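Local coordinates for agenet domain-containing protein (PDB 6IE4), which binds the methylated tail of histone H3 through tandem Agenet domains, and so probably acts as a reader of chromatin marks, at residues 49-54 and 72-77; 110-115 and 125-130. One frame throughout, in Å; residues are numbered along the deposited sequence.

From the N terminus, the chain lays down strand 32-40 before either contact forms. Interaction 1 comes first: segment 72-77 returns beside 49-54 after 17 intervening residues, pairing strand 51-56 with strand 68-74 within the Agenet domain. Further on, interaction 2 joins 110-115 to 125-130 with nine residues between them, the closure of a beta hairpin made by strands 107-117 and 121-126. The two loops follow one another, neither nested nor crossed. The centres of interactions 1 and 2 lie about 28 Å apart, on opposite sides of the chain's centre, and their nearest atoms are about 13 Å apart. Strand 32-40 links them, since it pairs with both 51-56 and 107-117 in one antiparallel sheet.

Interaction 1 (49-54 and 72-77); sequences SVKCQV and VVDMSQ
The flat group that meets the other strand is the carboxylate of Asp74, flanked by Lys51 and Val50. Lys51 lies side by side with Asp74, pointing the same way, and its CG and CE are each 3.1 Å from Asp74 OD1, a little to one side of the carboxylate plane. Val50 CG2 stands on the other side of that plane. Lys51 bends at chi4 (-141°), which leaves NZ 4.2 Å from OD1 of Asp74, an attraction of opposite charges rather than a salt bridge. An alanine in place of Asp74 would probably leave the Lys51 methylenes without their neighbour and its ammonium without the nearby opposite charge. The second flat group, the amide of Gln77, turns back on its own segment: its OE1 takes the N-H of Asp74 at 2.7 Å, the donor tilted 29° from the amide plane. The third, that of Gln53, leads away to Thr40, while Gln53 CB rests 3.9 Å from Val72 CG2, the two side chains crossing at about a right angle.

Cys52 and Val73 form the antiparallel hydrogen-bonded pair, Val73 N giving to Cys52 O at 2.8 Å and Cys52 N returning the bond to Val73 O. Their side chains share the buried face, where Val54 CG2 is 4.2 Å from Val73 CG2 and Leu78 adds cover. Met75 swings its thioether back, so that its CE lies 4.3 Å from Cys52 CB, with Ile41 and Leu14 also against this side chain. A weak bond from Met75 N to Val50 O extends the ladder past the strand. Antiparallel strands followed by a short 3-10 turn, here 75-77, leading into a final strand, 78-79, are the closing elements of an SH3-like barrel, the fold of the Agenet clan.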
ATOM      1  N   SER A  49      15.244  -1.272  21.002  1.00 67.80           N
ATOM      2  CA  SER A  49      14.499  -2.288  20.261  1.00 61.74           C
ATOM      3  C   SER A  49      14.385  -1.983  18.769  1.00 60.68           C
ATOM      4  O   SER A  49      14.660  -0.869  18.324  1.00 58.74           O
ATOM      5  CB  SER A  49      13.095  -2.426  20.820  1.00 63.22           C
ATOM      6  OG  SER A  49      12.278  -1.422  20.245  1.00 59.23           O
ATOM      7  N   VAL A  50      13.913  -2.976  18.011  1.00 60.10           N
ATOM      8  CA  VAL A  50      13.845  -2.903  16.553  1.00 51.49           C
ATOM      9  C   VAL A  50      12.474  -2.410  16.118  1.00 53.78           C
ATOM     10  O   VAL A  50      11.816  -3.041  15.285  1.00 57.03           O
ATOM     11  CB  VAL A  50      14.112  -4.291  15.942  1.00 52.29           C
ATOM     12  CG1 VAL A  50      15.581  -4.699  16.118  1.00 58.82           C
ATOM     13  CG2 VAL A  50      13.174  -5.339  16.580  1.00 46.79           C
ATOM     14  N   LYS A  51      12.047  -1.257  16.614  1.00 52.96           N
ATOM     15  CA  LYS A  51      10.661  -0.871  16.406  1.00 42.30           C
ATOM     16  C   LYS A  51      10.549   0.640  16.459  1.00 45.26           C
ATOM     17  O   LYS A  51      11.207   1.295  17.265  1.00 52.42           O
ATOM     18  CB  LYS A  51       9.728  -1.472  17.469  1.00 45.24           C
ATOM     19  CG  LYS A  51       9.513  -2.976  17.413  1.00 47.59           C
ATOM     20  CD  LYS A  51       8.914  -3.482  18.718  1.00 48.00           C
ATOM     21  CE  LYS A  51       8.441  -4.927  18.611  1.00 47.98           C
ATOM     22  NZ  LYS A  51       7.156  -5.122  19.362  1.00 49.13           N
ATOM     23  N   CYS A  52       9.705   1.179  15.607  1.00 43.86           N
ATOM     24  CA  CYS A  52       9.445   2.601  15.554  1.00 47.19           C
ATOM     25  C   CYS A  52       7.933   2.807  15.581  1.00 46.00           C
ATOM     26  O   CYS A  52       7.152   1.853  15.565  1.00 43.24           O
ATOM     27  CB  CYS A  52      10.068   3.224  14.312  1.00 47.13           C
ATOM     28  SG  CYS A  52       9.236   2.580  12.904  1.00 50.64           S
ATOM     29  N   GLN A  53       7.518   4.063  15.619  1.00 46.70           N
ATOM     30  CA  GLN A  53       6.110   4.424  15.622  1.00 45.51           C
ATOM     31  C   GLN A  53       5.828   5.347  14.446  1.00 41.63           C
ATOM     32  O   GLN A  53       6.605   6.260  14.155  1.00 42.46           O
ATOM     33  CB  GLN A  53       5.718   5.138  16.928  1.00 43.70           C
ATOM     34  CG  GLN A  53       4.243   5.469  17.059  1.00 44.28           C
ATOM     35  CD  GLN A  53       3.975   6.651  17.998  1.00 49.72           C
ATOM     36  OE1 GLN A  53       4.869   7.458  18.280  1.00 54.14           O
ATOM     37  NE2 GLN A  53       2.749   6.734  18.511  1.00 43.60           N
ATOM     38  N   VAL A  54       4.723   5.090  13.758  1.00 40.37           N
ATOM     39  CA  VAL A  54       4.402   5.794  12.529  1.00 38.62           C
ATOM     40  C   VAL A  54       3.039   6.469  12.696  1.00 39.52           C
ATOM     41  O   VAL A  54       2.290   6.200  13.634  1.00 40.80           O
ATOM     42  CB  VAL A  54       4.400   4.851  11.301  1.00 38.19           C
ATOM     43  CG1 VAL A  54       5.818   4.373  10.958  1.00 40.20           C
ATOM     44  CG2 VAL A  54       3.498   3.642  11.548  1.00 34.96           C
ATOM     45  N   VAL A  72       2.910   1.600  16.732  1.00 41.18           N
ATOM     46  CA  VAL A  72       4.266   1.076  16.824  1.00 43.87           C
ATOM     47  C   VAL A  72       4.337  -0.198  15.990  1.00 39.23           C
ATOM     48  O   VAL A  72       3.507  -1.102  16.143  1.00 40.61           O
ATOM     49  CB  VAL A  72       4.659   0.809  18.287  1.00 44.29           C
ATOM     50  CG1 VAL A  72       5.974   0.103  18.335  1.00 38.66           C
ATOM     51  CG2 VAL A  72       4.695   2.112  19.092  1.00 42.15           C
ATOM     52  N   VAL A  73       5.317  -0.269  15.099  1.00 38.97           N
ATOM     53  CA  VAL A  73       5.513  -1.432  14.244  1.00 41.33           C
ATOM     54  C   VAL A  73       6.983  -1.832  14.298  1.00 40.78           C
ATOM     55  O   VAL A  73       7.827  -1.112  14.828  1.00 41.44           O
ATOM     56  CB  VAL A  73       5.082  -1.167  12.782  1.00 39.99           C
ATOM     57  CG1 VAL A  73       3.571  -1.078  12.667  1.00 42.12           C
ATOM     58  CG2 VAL A  73       5.722   0.105  12.255  1.00 39.10           C
ATOM     59  N   ASP A  74       7.280  -2.982  13.703  1.00 41.89           N
ATOM     60  CA  ASP A  74       8.655  -3.389  13.472  1.00 45.00           C
ATOM     61  C   ASP A  74       9.189  -2.661  12.245  1.00 39.02           C
ATOM     62  O   ASP A  74       8.439  -2.357  11.315  1.00 34.99           O
ATOM     63  CB  ASP A  74       8.718  -4.904  13.269  1.00 45.74           C
ATOM     64  CG  ASP A  74       8.343  -5.674  14.522  1.00 49.36           C
ATOM     65  OD1 ASP A  74       8.911  -5.366  15.588  1.00 51.58           O
ATOM     66  OD2 ASP A  74       7.458  -6.560  14.450  1.00 51.50           O
ATOM     67  N   MET A  75      10.491  -2.351  12.255  1.00 41.51           N
ATOM     68  CA  MET A  75      11.066  -1.710  11.074  1.00 41.80           C
ATOM     69  C   MET A  75      10.994  -2.572   9.822  1.00 39.03           C
ATOM     70  O   MET A  75      11.146  -2.039   8.717  1.00 31.77           O
ATOM     71  CB  MET A  75      12.511  -1.274  11.308  1.00 45.76           C
ATOM     72  CG  MET A  75      12.652  -0.130  12.305  1.00 53.28           C
ATOM     73  SD  MET A  75      14.278  -0.012  13.071  1.00 67.84           S
ATOM     74  CE  MET A  75      13.934   1.230  14.322  1.00 56.95           C
ATOM     75  N   SER A  76      10.656  -3.849   9.949  1.00 40.08           N
ATOM     76  CA  SER A  76      10.624  -4.719   8.792  1.00 36.05           C
ATOM     77  C   SER A  76       9.266  -4.669   8.121  1.00 32.78           C
ATOM     78  O   SER A  76       9.120  -5.137   6.991  1.00 35.60           O
ATOM     79  CB  SER A  76      10.890  -6.154   9.216  1.00 34.49           C
ATOM     80  OG  SER A  76       9.892  -6.538  10.150  1.00 38.19           O
ATOM     81  N   GLN A  77       8.307  -4.016   8.756  1.00 32.11           N
ATOM     82  CA  GLN A  77       7.007  -3.748   8.184  1.00 34.50           C
ATOM     83  C   GLN A  77       6.988  -2.462   7.388  1.00 33.40           C
ATOM     84  O   GLN A  77       5.919  -2.042   6.939  1.00 33.77           O
ATOM     85  CB  GLN A  77       5.978  -3.652   9.304  1.00 34.88           C
ATOM     86  CG  GLN A  77       6.138  -4.688  10.381  1.00 37.41           C
ATOM     87  CD  GLN A  77       5.048  -4.593  11.426  1.00 42.63           C
ATOM     88  OE1 GLN A  77       5.325  -4.457  12.619  1.00 45.94           O
ATOM     89  NE2 GLN A  77       3.800  -4.660  10.984  1.00 44.99           N
TER

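Interaction 2 (110-115 and 125-130); sequences EGDVTE and FFRSSK
Phe125 and Asp112 face each other as an antiparallel hydrogen-bonded pair, and with Phe126 they carry most of this contact. Phe125 N gives to Asp112 O at 2.7 Å, and Asp112 N gives to Phe125 O at 2.9 Å. Both side chains stand on the same face of the sheet, but the Phe125 ring leads away from the partner strand, its CG anti to the backbone N (chi1 175°). What touches across is mainly its CB, 3.6 Å from Thr114 CG2. One face of the ring takes the backbone N of Arg127, above the plane and offset toward the rim.

The carboxylate of Asp112 reaches over to Arg127. Asp112 OD1 lies 3.6 Å from Arg127 NE, at the edge of the guanidinium, in a rather long salt bridge; OD2 of the same carboxylate is 4.0 Å from Arg127 NH2, and the two planes are only 9° apart. Asp112 OD2 also sits close to Glu99 OE2, a like charge that would tend to raise the proton affinity of the pair, and Arg127 may partly offset it. The strands belong to a beta hairpin, 107-117 with 121-126, whose regular pairing is broken at a classic bulge where Thr114 and Glu115 both face Ser123. Thr114 OG1 is held there by Ser123 O and Gln132 NE2.

Phe126 turns to the other side. Its CD2 is 3.2 Å from Glu110 O, with CE2 next to it at 3.8 Å from that same oxygen, so the ring lies obliquely against the backbone at Glu110 and Gly111. Ala102, Ile133 and Phe135 pack round it, and it meets a modified side chain of the bound peptide, which Ser129 also touches; this is consistent with a part in the methyl-lysine pocket.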
ATOM      1  N   GLU A 110      -2.471  -5.599  -3.386  1.00 28.19           N
ATOM      2  CA  GLU A 110      -1.792  -6.293  -4.460  1.00 26.34           C
ATOM      3  C   GLU A 110      -2.713  -7.371  -5.012  1.00 27.48           C
ATOM      4  O   GLU A 110      -3.394  -8.070  -4.255  1.00 25.41           O
ATOM      5  CB  GLU A 110      -0.492  -6.911  -3.959  1.00 27.35           C
ATOM      6  CG  GLU A 110       0.114  -7.896  -4.931  1.00 37.18           C
ATOM      7  CD  GLU A 110       1.255  -8.716  -4.358  1.00 38.98           C
ATOM      8  OE1 GLU A 110       1.578  -8.578  -3.161  1.00 36.55           O
ATOM      9  OE2 GLU A 110       1.829  -9.512  -5.129  1.00 43.70           O
ATOM     10  N   GLY A 111      -2.708  -7.506  -6.335  1.00 27.86           N
ATOM     11  CA  GLY A 111      -3.596  -8.423  -7.025  1.00 32.28           C
ATOM     12  C   GLY A 111      -3.107  -8.655  -8.435  1.00 35.39           C
ATOM     13  O   GLY A 111      -2.216  -7.947  -8.926  1.00 34.17           O
ATOM     14  N   ASP A 112      -3.645  -9.712  -9.053  1.00 30.95           N
ATOM     15  CA  ASP A 112      -3.378 -10.015 -10.454  1.00 37.10           C
ATOM     16  C   ASP A 112      -4.423  -9.344 -11.335  1.00 33.06           C
ATOM     17  O   ASP A 112      -5.559  -9.156 -10.918  1.00 35.04           O
ATOM     18  CB  ASP A 112      -3.382 -11.527 -10.721  1.00 42.07           C
ATOM     19  CG  ASP A 112      -2.481 -12.322  -9.756  1.00 53.51           C
ATOM     20  OD1 ASP A 112      -2.914 -12.603  -8.612  1.00 52.78           O
ATOM     21  OD2 ASP A 112      -1.357 -12.715 -10.160  1.00 54.52           O
ATOM     22  N   VAL A 113      -4.040  -9.001 -12.568  1.00 31.77           N
ATOM     23  CA  VAL A 113      -4.995  -8.534 -13.570  1.00 27.98           C
ATOM     24  C   VAL A 113      -5.531  -9.742 -14.317  1.00 31.50           C
ATOM     25  O   VAL A 113      -4.773 -10.467 -14.971  1.00 31.03           O
ATOM     26  CB  VAL A 113      -4.337  -7.561 -14.561  1.00 30.50           C
ATOM     27  CG1 VAL A 113      -5.338  -7.109 -15.609  1.00 26.91           C
ATOM     28  CG2 VAL A 113      -3.746  -6.367 -13.851  1.00 31.32           C
ATOM     29  N   THR A 114      -6.847  -9.933 -14.290  1.00 31.44           N
ATOM     30  CA  THR A 114      -7.388 -11.105 -14.954  1.00 31.32           C
ATOM     31  C   THR A 114      -8.077 -10.761 -16.254  1.00 35.04           C
ATOM     32  O   THR A 114      -8.184 -11.631 -17.125  1.00 36.92           O
ATOM     33  CB  THR A 114      -8.382 -11.850 -14.060  1.00 33.13           C
ATOM     34  OG1 THR A 114      -9.380 -10.943 -13.592  1.00 35.62           O
ATOM     35  CG2 THR A 114      -7.670 -12.478 -12.876  1.00 33.10           C
ATOM     36  N   GLU A 115      -8.504  -9.513 -16.419  1.00 34.79           N
ATOM     37  CA  GLU A 115      -9.214  -9.095 -17.613  1.00 38.45           C
ATOM     38  C   GLU A 115      -8.852  -7.651 -17.939  1.00 37.96           C
ATOM     39  O   GLU A 115      -8.756  -6.812 -17.036  1.00 37.24           O
ATOM     40  CB  GLU A 115     -10.721  -9.262 -17.398  1.00 38.74           C
ATOM     41  CG  GLU A 115     -11.592  -8.932 -18.583  1.00 46.51           C
ATOM     42  CD  GLU A 115     -12.909  -9.699 -18.560  1.00 52.36           C
ATOM     43  OE1 GLU A 115     -13.457  -9.925 -17.454  1.00 51.15           O
ATOM     44  OE2 GLU A 115     -13.392 -10.069 -19.653  1.00 51.50           O
ATOM     45  N   PHE A 125      -7.831  -9.682  -9.588  1.00 25.60           N
ATOM     46  CA  PHE A 125      -8.084 -10.775  -8.649  1.00 28.37           C
ATOM     47  C   PHE A 125      -7.176 -10.682  -7.428  1.00 26.51           C
ATOM     48  O   PHE A 125      -5.953 -10.663  -7.565  1.00 30.98           O
ATOM     49  CB  PHE A 125      -7.913 -12.143  -9.309  1.00 27.97           C
ATOM     50  CG  PHE A 125      -8.051 -13.276  -8.340  1.00 31.97           C
ATOM     51  CD1 PHE A 125      -9.282 -13.531  -7.747  1.00 30.68           C
ATOM     52  CD2 PHE A 125      -6.974 -14.097  -8.031  1.00 31.71           C
ATOM     53  CE1 PHE A 125      -9.440 -14.552  -6.849  1.00 29.03           C
ATOM     54  CE2 PHE A 125      -7.124 -15.136  -7.136  1.00 30.77           C
ATOM     55  CZ  PHE A 125      -8.369 -15.357  -6.545  1.00 36.82           C
ATOM     56  N   PHE A 126      -7.779 -10.628  -6.240  1.00 27.84           N
ATOM     57  CA  PHE A 126      -7.064 -10.630  -4.966  1.00 25.75           C
ATOM     58  C   PHE A 126      -7.136 -12.003  -4.296  1.00 31.14           C
ATOM     59  O   PHE A 126      -8.225 -12.479  -3.966  1.00 28.25           O
ATOM     60  CB  PHE A 126      -7.626  -9.543  -4.042  1.00 25.10           C
ATOM     61  CG  PHE A 126      -7.600  -8.167  -4.651  1.00 24.71           C
ATOM     62  CD1 PHE A 126      -8.627  -7.740  -5.484  1.00 24.94           C
ATOM     63  CD2 PHE A 126      -6.532  -7.324  -4.442  1.00 23.59           C
ATOM     64  CE1 PHE A 126      -8.592  -6.492  -6.064  1.00 25.52           C
ATOM     65  CE2 PHE A 126      -6.485  -6.072  -5.027  1.00 23.56           C
ATOM     66  CZ  PHE A 126      -7.508  -5.651  -5.833  1.00 24.45           C
ATOM     67  N   ARG A 127      -5.962 -12.590  -4.004  1.00 39.88           N
ATOM     68  CA  ARG A 127      -5.904 -13.992  -3.592  1.00 34.49           C
ATOM     69  C   ARG A 127      -6.203 -14.160  -2.118  1.00 38.75           C
ATOM     70  O   ARG A 127      -6.876 -15.120  -1.734  1.00 43.25           O
ATOM     71  CB  ARG A 127      -4.523 -14.576  -3.844  1.00 36.86           C
ATOM     72  CG  ARG A 127      -4.102 -14.642  -5.269  1.00 44.93           C
ATOM     73  CD  ARG A 127      -2.999 -15.645  -5.374  1.00 46.19           C
ATOM     74  NE  ARG A 127      -2.091 -15.359  -6.472  1.00 57.97           N
ATOM     75  CZ  ARG A 127      -0.844 -15.821  -6.526  1.00 55.29           C
ATOM     76  NH1 ARG A 127      -0.384 -16.602  -5.543  1.00 41.53           N
ATOM     77  NH2 ARG A 127      -0.072 -15.519  -7.567  1.00 49.84           N
ATOM     78  N   SER A 128      -5.662 -13.282  -1.269  1.00 36.14           N
ATOM     79  CA  SER A 128      -5.979 -13.357   0.151  1.00 35.27           C
ATOM     80  C   SER A 128      -7.484 -13.231   0.398  1.00 36.91           C
ATOM     81  O   SER A 128      -8.044 -13.935   1.247  1.00 38.64           O
ATOM     82  CB  SER A 128      -5.216 -12.278   0.912  1.00 35.63           C
ATOM     83  OG  SER A 128      -5.176 -11.068   0.168  1.00 41.43           O
ATOM     84  N   SER A 129      -8.171 -12.368  -0.337  1.00 30.22           N
ATOM     85  CA  SER A 129      -9.558 -12.108   0.012  1.00 31.78           C
ATOM     86  C   SER A 129     -10.546 -12.702  -0.982  1.00 32.80           C
ATOM     87  O   SER A 129     -11.743 -12.434  -0.870  1.00 31.56           O
ATOM     88  CB  SER A 129      -9.789 -10.608   0.150  1.00 31.06           C
ATOM     89  OG  SER A 129      -9.582  -9.949  -1.073  1.00 30.43           O
ATOM     90  N   LYS A 130     -10.077 -13.521  -1.932  1.00 34.53           N
ATOM     91  CA  LYS A 130     -10.931 -14.135  -2.953  1.00 30.16           C
ATOM     92  C   LYS A 130     -11.765 -13.076  -3.681  1.00 31.74           C
ATOM     93  O   LYS A 130     -12.864 -13.343  -4.161  1.00 35.91           O
ATOM     94  CB  LYS A 130     -11.829 -15.228  -2.348  1.00 35.65           C
ATOM     95  CG  LYS A 130     -11.184 -16.624  -2.095  1.00 40.44           C
ATOM     96  CD  LYS A 130     -10.142 -16.639  -0.929  1.00 44.26           C
ATOM     97  CE  LYS A 130      -9.640 -18.085  -0.599  1.00 49.43           C
ATOM     98  NZ  LYS A 130      -8.249 -18.182   0.015  1.00 40.88           N
TER